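Local atomic coordinates of 2-oxo-1,2-dihydroquinoline 8-monooxygenase, oxygenase component (Pseudomonas putida, PDB entry 1Z02), a protein that probably hydroxylates 2-oxo-1,2-dihydroquinoline at carbon 8, using a Rieske [2Fe-2S] cluster and a mononuclear iron that binds and activates oxygen. Residues Ser188-Leu192 and Ile331-Val335; Pro308-Val312 and Arg348-Tyr353; Tyr328-Leu332 and Leu358-Asn362. All coordinates share one frame; numbering follows the deposited sequence.

Contact 1 of 3, residues Ser188-Leu192 and Ile331-Val335; sequences SPSVL and ILVRV
P189 and V191 lay their side chains against V333 and its strand neighbours, without any hydrogen bond between the segments. Followed outward, the pyrrolidine ring of P189 begins with CB, which presses on V335 CG2 at 3.5 Å, tighter than ordinary van der Waals packing. The next atom, P189 CG, stands 3.8 Å from the carbonyl oxygen V333 O and also meets V333 CG1, the two side chains running alongside in opposite senses. Strand 325-335 runs between strands 196-206 and 313-320 in the antiparallel sheet of the Bet v 1-like catalytic domain, a helix-grip fold. Helix 339-359 packs on the face carrying L332, whereas I331 and V333 turn to the other face, where loop 188-192 lies. V333 offers one methyl to each partner, its chi1 of -176° setting CG1 opposite the backbone N: CG1 goes to P189, while CG2 lies 3.9 Å from V191 CG1. That same V191 methyl is 3.9 Å from I331 CD1, and V191 crosses both strand side chains at roughly a right angle. An ST turn bends the loop: L192 N donates to S190 OG at 3.2 Å, and the backbone oxygen of P189 is hydrogen-bonded to the Y315 hydroxyl.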
loop_
_atom_site.group_PDB
_atom_site.type_symbol
_atom_site.label_atom_id
_atom_site.label_comp_id
_atom_site.label_asym_id
_atom_site.label_seq_id
_atom_site.Cartn_x
_atom_site.Cartn_y
_atom_site.Cartn_z
ATOM N N SER A 188 -37.899 4.441 24.651
ATOM C CA SER A 188 -36.458 4.651 24.573
ATOM C C SER A 188 -36.180 6.146 24.492
ATOM O O SER A 188 -36.856 6.880 23.754
ATOM C CB SER A 188 -35.866 3.965 23.336
ATOM O OG SER A 188 -35.972 2.557 23.425
ATOM N N PRO A 189 -35.193 6.623 25.262
ATOM C CA PRO A 189 -34.847 8.043 25.253
ATOM C C PRO A 189 -34.034 8.416 24.018
ATOM O O PRO A 189 -33.459 7.554 23.357
ATOM C CB PRO A 189 -34.052 8.206 26.544
ATOM C CG PRO A 189 -33.343 6.897 26.657
ATOM C CD PRO A 189 -34.436 5.905 26.304
ATOM N N SER A 190 -33.998 9.709 23.713
ATOM C CA SER A 190 -33.254 10.236 22.567
ATOM C C SER A 190 -32.060 11.015 23.116
ATOM O O SER A 190 -32.065 11.396 24.291
ATOM C CB SER A 190 -34.153 11.169 21.749
ATOM O OG SER A 190 -33.435 11.799 20.701
ATOM N N VAL A 191 -31.027 11.248 22.308
ATOM C CA VAL A 191 -29.900 12.015 22.823
ATOM C C VAL A 191 -30.332 13.486 22.920
ATOM O O VAL A 191 -29.631 14.321 23.496
ATOM C CB VAL A 191 -28.617 11.915 21.930
ATOM C CG1 VAL A 191 -28.288 10.498 21.655
ATOM C CG2 VAL A 191 -28.755 12.735 20.700
ATOM N N LEU A 192 -31.508 13.791 22.371
ATOM C CA LEU A 192 -32.052 15.150 22.404
ATOM C C LEU A 192 -32.844 15.417 23.683
ATOM O O LEU A 192 -33.113 16.568 24.023
ATOM C CB LEU A 192 -32.964 15.401 21.191
ATOM C CG LEU A 192 -32.339 15.436 19.793
ATOM C CD1 LEU A 192 -33.434 15.627 18.766
ATOM C CD2 LEU A 192 -31.325 16.570 19.701
ATOM N N ILE A 331 -23.254 3.875 21.183
ATOM C CA ILE A 331 -23.551 4.573 22.423
ATOM C C ILE A 331 -24.798 4.021 23.093
ATOM O O ILE A 331 -25.699 3.486 22.437
ATOM C CB ILE A 331 -23.742 6.117 22.222
ATOM C CG1 ILE A 331 -25.020 6.397 21.424
ATOM C CG2 ILE A 331 -22.508 6.712 21.559
ATOM C CD1 ILE A 331 -25.425 7.843 21.394
ATOM N N LEU A 332 -24.827 4.147 24.415
ATOM C CA LEU A 332 -25.957 3.710 25.223
ATOM C C LEU A 332 -26.466 4.972 25.887
ATOM O O LEU A 332 -25.688 5.749 26.442
ATOM C CB LEU A 332 -25.519 2.694 26.284
ATOM C CG LEU A 332 -25.053 1.347 25.738
ATOM C CD1 LEU A 332 -24.571 0.464 26.860
ATOM C CD2 LEU A 332 -26.197 0.699 24.977
ATOM N N VAL A 333 -27.773 5.175 25.815
ATOM C CA VAL A 333 -28.390 6.358 26.386
ATOM C C VAL A 333 -29.416 5.983 27.446
ATOM O O VAL A 333 -30.149 5.005 27.294
ATOM C CB VAL A 333 -29.095 7.189 25.280
ATOM C CG1 VAL A 333 -29.647 8.478 25.869
ATOM C CG2 VAL A 333 -28.111 7.507 24.149
ATOM N N ARG A 334 -29.435 6.749 28.530
ATOM C CA ARG A 334 -30.395 6.546 29.612
ATOM C C ARG A 334 -30.618 7.890 30.291
ATOM O O ARG A 334 -29.659 8.587 30.620
ATOM C CB ARG A 334 -29.883 5.542 30.644
ATOM C CG ARG A 334 -30.933 5.220 31.700
ATOM C CD ARG A 334 -30.402 4.428 32.878
ATOM N NE ARG A 334 -31.478 4.147 33.829
ATOM C CZ ARG A 334 -31.986 2.937 34.048
ATOM N NH1 ARG A 334 -32.966 2.775 34.927
ATOM N NH2 ARG A 334 -31.509 1.884 33.398
ATOM N N VAL A 335 -31.877 8.262 30.490
ATOM C CA VAL A 335 -32.178 9.529 31.133
ATOM C C VAL A 335 -31.894 9.401 32.622
ATOM O O VAL A 335 -32.439 8.531 33.305
ATOM C CB VAL A 335 -33.653 9.941 30.916
ATOM C CG1 VAL A 335 -33.951 11.231 31.678
ATOM C CG2 VAL A 335 -33.912 10.162 29.424
#

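Contact 2 of 3, residues Pro308-Val312 and Arg348-Tyr353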
loop_
_atom_site.group_PDB
_atom_site.type_symbol
_atom_site.label_atom_id
_atom_site.label_comp_id
_atom_site.label_asym_id
_atom_site.label_seq_id
_atom_site.Cartn_x
_atom_site.Cartn_y
_atom_site.Cartn_z
ATOM N N PRO A 308 -29.265 -2.426 26.448
ATOM C CA PRO A 308 -29.318 -3.830 26.887
ATOM C C PRO A 308 -30.360 -4.119 27.974
ATOM O O PRO A 308 -30.627 -5.276 28.305
ATOM C CB PRO A 308 -27.892 -4.092 27.360
ATOM C CG PRO A 308 -27.471 -2.775 27.875
ATOM C CD PRO A 308 -28.008 -1.792 26.875
ATOM N N GLU A 309 -30.934 -3.056 28.528
ATOM C CA GLU A 309 -31.957 -3.171 29.562
ATOM C C GLU A 309 -33.014 -2.078 29.403
ATOM O O GLU A 309 -32.825 -1.117 28.649
ATOM C CB GLU A 309 -31.320 -3.071 30.950
ATOM C CG GLU A 309 -30.458 -4.265 31.321
ATOM C CD GLU A 309 -29.689 -4.055 32.612
ATOM O OE1 GLU A 309 -29.138 -5.045 33.140
ATOM O OE2 GLU A 309 -29.627 -2.904 33.096
ATOM N N GLU A 310 -34.120 -2.221 30.127
ATOM C CA GLU A 310 -35.203 -1.252 30.047
ATOM C C GLU A 310 -34.720 0.154 30.354
ATOM O O GLU A 310 -33.844 0.350 31.199
ATOM C CB GLU A 310 -36.330 -1.635 31.005
ATOM C CG GLU A 310 -36.766 -3.073 30.900
ATOM C CD GLU A 310 -37.988 -3.362 31.740
ATOM O OE1 GLU A 310 -38.376 -4.543 31.828
ATOM O OE2 GLU A 310 -38.564 -2.412 32.312
ATOM N N HIS A 311 -35.304 1.130 29.666
ATOM C CA HIS A 311 -34.944 2.538 29.836
ATOM C C HIS A 311 -33.576 2.885 29.261
ATOM O O HIS A 311 -33.132 4.031 29.333
ATOM C CB HIS A 311 -34.997 2.942 31.312
ATOM C CG HIS A 311 -36.345 2.765 31.934
ATOM N ND1 HIS A 311 -36.704 1.628 32.622
ATOM C CD2 HIS A 311 -37.435 3.571 31.943
ATOM C CE1 HIS A 311 -37.957 1.741 33.031
ATOM N NE2 HIS A 311 -38.421 2.910 32.631
ATOM N N VAL A 312 -32.908 1.885 28.697
ATOM C CA VAL A 312 -31.603 2.086 28.072
ATOM C C VAL A 312 -31.789 1.768 26.595
ATOM O O VAL A 312 -32.535 0.853 26.256
ATOM C CB VAL A 312 -30.533 1.128 28.647
ATOM C CG1 VAL A 312 -29.202 1.364 27.959
ATOM C CG2 VAL A 312 -30.393 1.335 30.147
ATOM N N ARG A 348 -22.655 0.965 35.982
ATOM C CA ARG A 348 -23.133 -0.218 35.281
ATOM C C ARG A 348 -22.610 -0.260 33.851
ATOM O O ARG A 348 -22.503 -1.329 33.255
ATOM C CB ARG A 348 -24.657 -0.259 35.270
ATOM C CG ARG A 348 -25.183 -1.618 34.852
ATOM C CD ARG A 348 -26.668 -1.769 35.107
ATOM N NE ARG A 348 -27.105 -3.126 34.807
ATOM C CZ ARG A 348 -26.777 -4.196 35.524
ATOM N NH1 ARG A 348 -27.218 -5.395 35.167
ATOM N NH2 ARG A 348 -26.028 -4.069 36.607
ATOM N N TYR A 349 -22.296 0.906 33.296
ATOM C CA TYR A 349 -21.755 0.978 31.941
ATOM C C TYR A 349 -20.324 0.430 31.985
ATOM O O TYR A 349 -19.954 -0.455 31.217
ATOM C CB TYR A 349 -21.723 2.435 31.444
ATOM C CG TYR A 349 -20.957 2.597 30.143
ATOM C CD1 TYR A 349 -21.489 2.144 28.934
ATOM C CD2 TYR A 349 -19.656 3.110 30.135
ATOM C CE1 TYR A 349 -20.740 2.188 27.752
ATOM C CE2 TYR A 349 -18.905 3.154 28.961
ATOM C CZ TYR A 349 -19.454 2.690 27.780
ATOM O OH TYR A 349 -18.716 2.714 26.629
ATOM N N ASP A 350 -19.533 0.961 32.912
ATOM C CA ASP A 350 -18.136 0.573 33.070
ATOM C C ASP A 350 -17.891 -0.901 33.366
ATOM O O ASP A 350 -16.938 -1.489 32.854
ATOM C CB ASP A 350 -17.490 1.387 34.190
ATOM C CG ASP A 350 -17.346 2.850 33.843
ATOM O OD1 ASP A 350 -17.089 3.649 34.770
ATOM O OD2 ASP A 350 -17.476 3.204 32.651
ATOM N N HIS A 351 -18.749 -1.501 34.182
ATOM C CA HIS A 351 -18.548 -2.889 34.575
ATOM C C HIS A 351 -19.573 -3.881 34.055
ATOM O O HIS A 351 -19.561 -5.046 34.447
ATOM C CB HIS A 351 -18.487 -2.964 36.100
ATOM C CG HIS A 351 -17.545 -1.971 36.709
ATOM N ND1 HIS A 351 -16.176 -2.088 36.614
ATOM C CD2 HIS A 351 -17.780 -0.814 37.372
ATOM C CE1 HIS A 351 -15.607 -1.043 37.191
ATOM N NE2 HIS A 351 -16.558 -0.255 37.658
ATOM N N MET A 352 -20.455 -3.433 33.169
ATOM C CA MET A 352 -21.463 -4.333 32.631
ATOM C C MET A 352 -21.680 -4.136 31.131
ATOM O O MET A 352 -21.259 -4.964 30.320
ATOM C CB MET A 352 -22.782 -4.137 33.384
ATOM C CG MET A 352 -23.619 -5.395 33.495
ATOM S SD MET A 352 -23.949 -6.142 31.883
ATOM C CE MET A 352 -25.693 -6.039 31.833
ATOM N N TYR A 353 -22.327 -3.033 30.766
ATOM C CA TYR A 353 -22.613 -2.744 29.365
ATOM C C TYR A 353 -21.385 -2.681 28.454
ATOM O O TYR A 353 -21.360 -3.314 27.399
ATOM C CB TYR A 353 -23.384 -1.428 29.238
ATOM C CG TYR A 353 -24.623 -1.324 30.102
ATOM C CD1 TYR A 353 -25.413 -2.444 30.371
ATOM C CD2 TYR A 353 -25.030 -0.092 30.611
ATOM C CE1 TYR A 353 -26.583 -2.332 31.123
ATOM C CE2 TYR A 353 -26.194 0.029 31.357
ATOM C CZ TYR A 353 -26.966 -1.090 31.610
ATOM O OH TYR A 353 -28.116 -0.964 32.354
#
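The Y353 ring is packed between P308 on one face and R348 on the other. P308 brings CG to 3.3 Å from Y353 CD1, and on the opposite side R348 CG sits 3.7 Å above the Y353 ring plane, offset toward the rim. At the ring's edge lies the carboxylate of E309, its plane turned 88° from that of the ring. The R348 guanidinium has one face under M352, whose CG sits centrally over it, 3.9 Å from the R348 guanidinium plane, and at its edge come E309 OE1 and the Y353 hydroxyl. Carboxylate and guanidinium are nearly coplanar, 18° apart, and R348 grips E309 side-on, through NE and NH1: NH1 reaches OE1 at 2.8 Å on the syn lone pair, and R348 NE reaches E309 OE2 at 3.1 Å, tilted somewhat from both planes. In the fold, a type II turn from E309 to V312, in the loop joining strands 301-305 and 313-320, is fastened to helix 339-359, the long helix of this helix-grip domain. P308, which follows a cis peptide bond, also touches L332 of the sheet. E309 OE2 takes a second bond, from Y353 OH at 2.6 Å; this donor stands well above the carboxylate plane, on the same face as R348 NE. Two donors thus share OE2, and the pairing fixes the rotation of the carboxylate while probably stabilising its negative charge. R348 arrives with CG anti to its own backbone nitrogen (chi1 -166°) and the chain extended to NE, which carries the guanidinium past the tyrosine face to E309. V312 CG2 lies 3.9 Å from Y353 OH.

Contact 3 of 3, residues Tyr328-Leu332 and Leu358-Asn362; sequences YWEIL and LHGFN
L358 packs against E330 and L332 where the last part of helix 339-359 meets strand 325-335, the helix-on-sheet packing of the helix-grip fold, next to the mononuclear iron site. Its CD2 meets L332 CG at 4.1 Å, the two leucines reaching toward each other tip to tip, and its CD1 lies 3.8 Å from the strand oxygen E330 O. The backbone oxygen L358 O is only 2.9 Å from E330 OE1, yet both are acceptors and no hydrogen bond joins them. E330 gets there with CG anti to its carbonyl carbon (chi1 -64°) and the chain extended beyond, and its other oxygen, OE2, is held in a salt bridge to R203 of strand 196-206. With an alanine here, R203 would probably lose this salt-bridge partner, and a gap would open beside L358 and N362. Further along, the F361 ring stacks on H225, a ligand of the iron. N362 then comes back to the sheet, its amide bonded by ND2 to the iron ligand D365 and by OD1 to Q314, with its side chain about 5 Å from the iron. The E330 and N362 side chains lie alongside, pointing in opposite senses, with carboxylate and amide planes 83° apart. N362 CB faces two polar atoms of the strand, E330 OE1 at 3.4 Å and Y328 OH at 3.7 Å, a hydroxyl itself bonded to E316.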
loop_
_atom_site.group_PDB
_atom_site.type_symbol
_atom_site.label_atom_id
_atom_site.label_comp_id
_atom_site.label_asym_id
_atom_site.label_seq_id
_atom_site.Cartn_x
_atom_site.Cartn_y
_atom_site.Cartn_z
ATOM N N TYR A 328 -17.139 3.649 13.325
ATOM C CA TYR A 328 -18.259 2.950 13.945
ATOM C C TYR A 328 -18.551 3.435 15.372
ATOM O O TYR A 328 -17.751 3.242 16.292
ATOM C CB TYR A 328 -17.959 1.450 13.918
ATOM C CG TYR A 328 -18.894 0.567 14.713
ATOM C CD1 TYR A 328 -20.283 0.655 14.565
ATOM C CD2 TYR A 328 -18.383 -0.418 15.559
ATOM C CE1 TYR A 328 -21.138 -0.227 15.239
ATOM C CE2 TYR A 328 -19.224 -1.302 16.232
ATOM C CZ TYR A 328 -20.599 -1.207 16.067
ATOM O OH TYR A 328 -21.407 -2.116 16.715
ATOM N N TRP A 329 -19.706 4.077 15.538
ATOM C CA TRP A 329 -20.124 4.593 16.836
ATOM C C TRP A 329 -21.085 3.644 17.537
ATOM O O TRP A 329 -21.964 3.060 16.903
ATOM C CB TRP A 329 -20.814 5.951 16.678
ATOM C CG TRP A 329 -19.906 7.070 16.267
ATOM C CD1 TRP A 329 -19.226 7.195 15.085
ATOM C CD2 TRP A 329 -19.602 8.245 17.031
ATOM N NE1 TRP A 329 -18.522 8.378 15.070
ATOM C CE2 TRP A 329 -18.735 9.041 16.252
ATOM C CE3 TRP A 329 -19.979 8.702 18.303
ATOM C CZ2 TRP A 329 -18.239 10.271 16.700
ATOM C CZ3 TRP A 329 -19.488 9.924 18.748
ATOM C CH2 TRP A 329 -18.627 10.693 17.947
ATOM N N GLU A 330 -20.896 3.491 18.846
ATOM C CA GLU A 330 -21.758 2.658 19.684
ATOM C C GLU A 330 -22.021 3.433 20.964
ATOM O O GLU A 330 -21.101 3.639 21.744
ATOM C CB GLU A 330 -21.078 1.359 20.100
ATOM C CG GLU A 330 -20.732 0.402 19.011
ATOM C CD GLU A 330 -20.004 -0.790 19.567
ATOM O OE1 GLU A 330 -20.629 -1.589 20.297
ATOM O OE2 GLU A 330 -18.796 -0.916 19.294
ATOM N N ILE A 331 -23.254 3.875 21.183
ATOM C CA ILE A 331 -23.551 4.573 22.423
ATOM C C ILE A 331 -24.798 4.021 23.093
ATOM O O ILE A 331 -25.699 3.486 22.437
ATOM C CB ILE A 331 -23.742 6.117 22.222
ATOM C CG1 ILE A 331 -25.020 6.397 21.424
ATOM C CG2 ILE A 331 -22.508 6.712 21.559
ATOM C CD1 ILE A 331 -25.425 7.843 21.394
ATOM N N LEU A 332 -24.827 4.147 24.415
ATOM C CA LEU A 332 -25.957 3.710 25.223
ATOM C C LEU A 332 -26.466 4.972 25.887
ATOM O O LEU A 332 -25.688 5.749 26.442
ATOM C CB LEU A 332 -25.519 2.694 26.284
ATOM C CG LEU A 332 -25.053 1.347 25.738
ATOM C CD1 LEU A 332 -24.571 0.464 26.860
ATOM C CD2 LEU A 332 -26.197 0.699 24.977
ATOM N N LEU A 358 -21.176 -3.623 24.494
ATOM C CA LEU A 358 -20.534 -2.853 23.435
ATOM C C LEU A 358 -19.303 -3.576 22.894
ATOM O O LEU A 358 -18.970 -3.451 21.715
ATOM C CB LEU A 358 -20.161 -1.456 23.943
ATOM C CG LEU A 358 -21.344 -0.554 24.330
ATOM C CD1 LEU A 358 -20.887 0.898 24.344
ATOM C CD2 LEU A 358 -22.480 -0.725 23.319
ATOM N N HIS A 359 -18.637 -4.339 23.754
ATOM C CA HIS A 359 -17.458 -5.106 23.350
ATOM C C HIS A 359 -17.772 -6.598 23.211
ATOM O O HIS A 359 -17.624 -7.175 22.141
ATOM C CB HIS A 359 -16.337 -4.942 24.372
ATOM C CG HIS A 359 -15.461 -3.757 24.128
ATOM N ND1 HIS A 359 -14.771 -3.575 22.952
ATOM C CD2 HIS A 359 -15.139 -2.707 24.921
ATOM C CE1 HIS A 359 -14.060 -2.463 23.028
ATOM N NE2 HIS A 359 -14.266 -1.917 24.214
ATOM N N GLY A 360 -18.216 -7.210 24.304
ATOM C CA GLY A 360 -18.512 -8.635 24.305
ATOM C C GLY A 360 -19.485 -9.136 23.257
ATOM O O GLY A 360 -19.330 -10.237 22.733
ATOM N N PHE A 361 -20.489 -8.328 22.948
ATOM C CA PHE A 361 -21.497 -8.698 21.962
ATOM C C PHE A 361 -21.140 -8.190 20.563
ATOM O O PHE A 361 -21.010 -8.974 19.620
ATOM C CB PHE A 361 -22.861 -8.122 22.380
ATOM C CG PHE A 361 -24.011 -8.606 21.548
ATOM C CD1 PHE A 361 -24.546 -9.878 21.742
ATOM C CD2 PHE A 361 -24.555 -7.796 20.557
ATOM C CE1 PHE A 361 -25.609 -10.329 20.959
ATOM C CE2 PHE A 361 -25.611 -8.234 19.771
ATOM C CZ PHE A 361 -26.140 -9.503 19.970
ATOM N N ASN A 362 -20.974 -6.876 20.439
ATOM C CA ASN A 362 -20.687 -6.249 19.146
ATOM C C ASN A 362 -19.302 -6.416 18.512
ATOM O O ASN A 362 -19.150 -6.165 17.325
ATOM C CB ASN A 362 -21.052 -4.761 19.215
ATOM C CG ASN A 362 -22.543 -4.547 19.361
ATOM O OD1 ASN A 362 -23.022 -3.993 20.350
ATOM N ND2 ASN A 362 -23.288 -5.005 18.375
#

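In the fold
Strand 325-335 supplies one side of contacts 1 and 3, and helix 339-359 one side of contacts 2 and 3, so the three together illustrate how a helix-grip sheet is dressed on both faces. Contacts 1 and 3 are buried, whereas contact 2 is only partly so. Chemistry follows place: packing of apolar side chains where the loop covers the sheet in contact 1, an ion pair whose carboxylate also accepts a tyrosine hydroxyl near the surface in contact 2, and buried polar groups satisfied by R203, E316, Q314 and D365 beside the iron in contact 3. L332, on the strand of contacts 1 and 3, joins contact 3 to contact 2: its CD1 packs 3.3 Å from Y353 CB and its CD2 lies 3.6 Å from P308 CD.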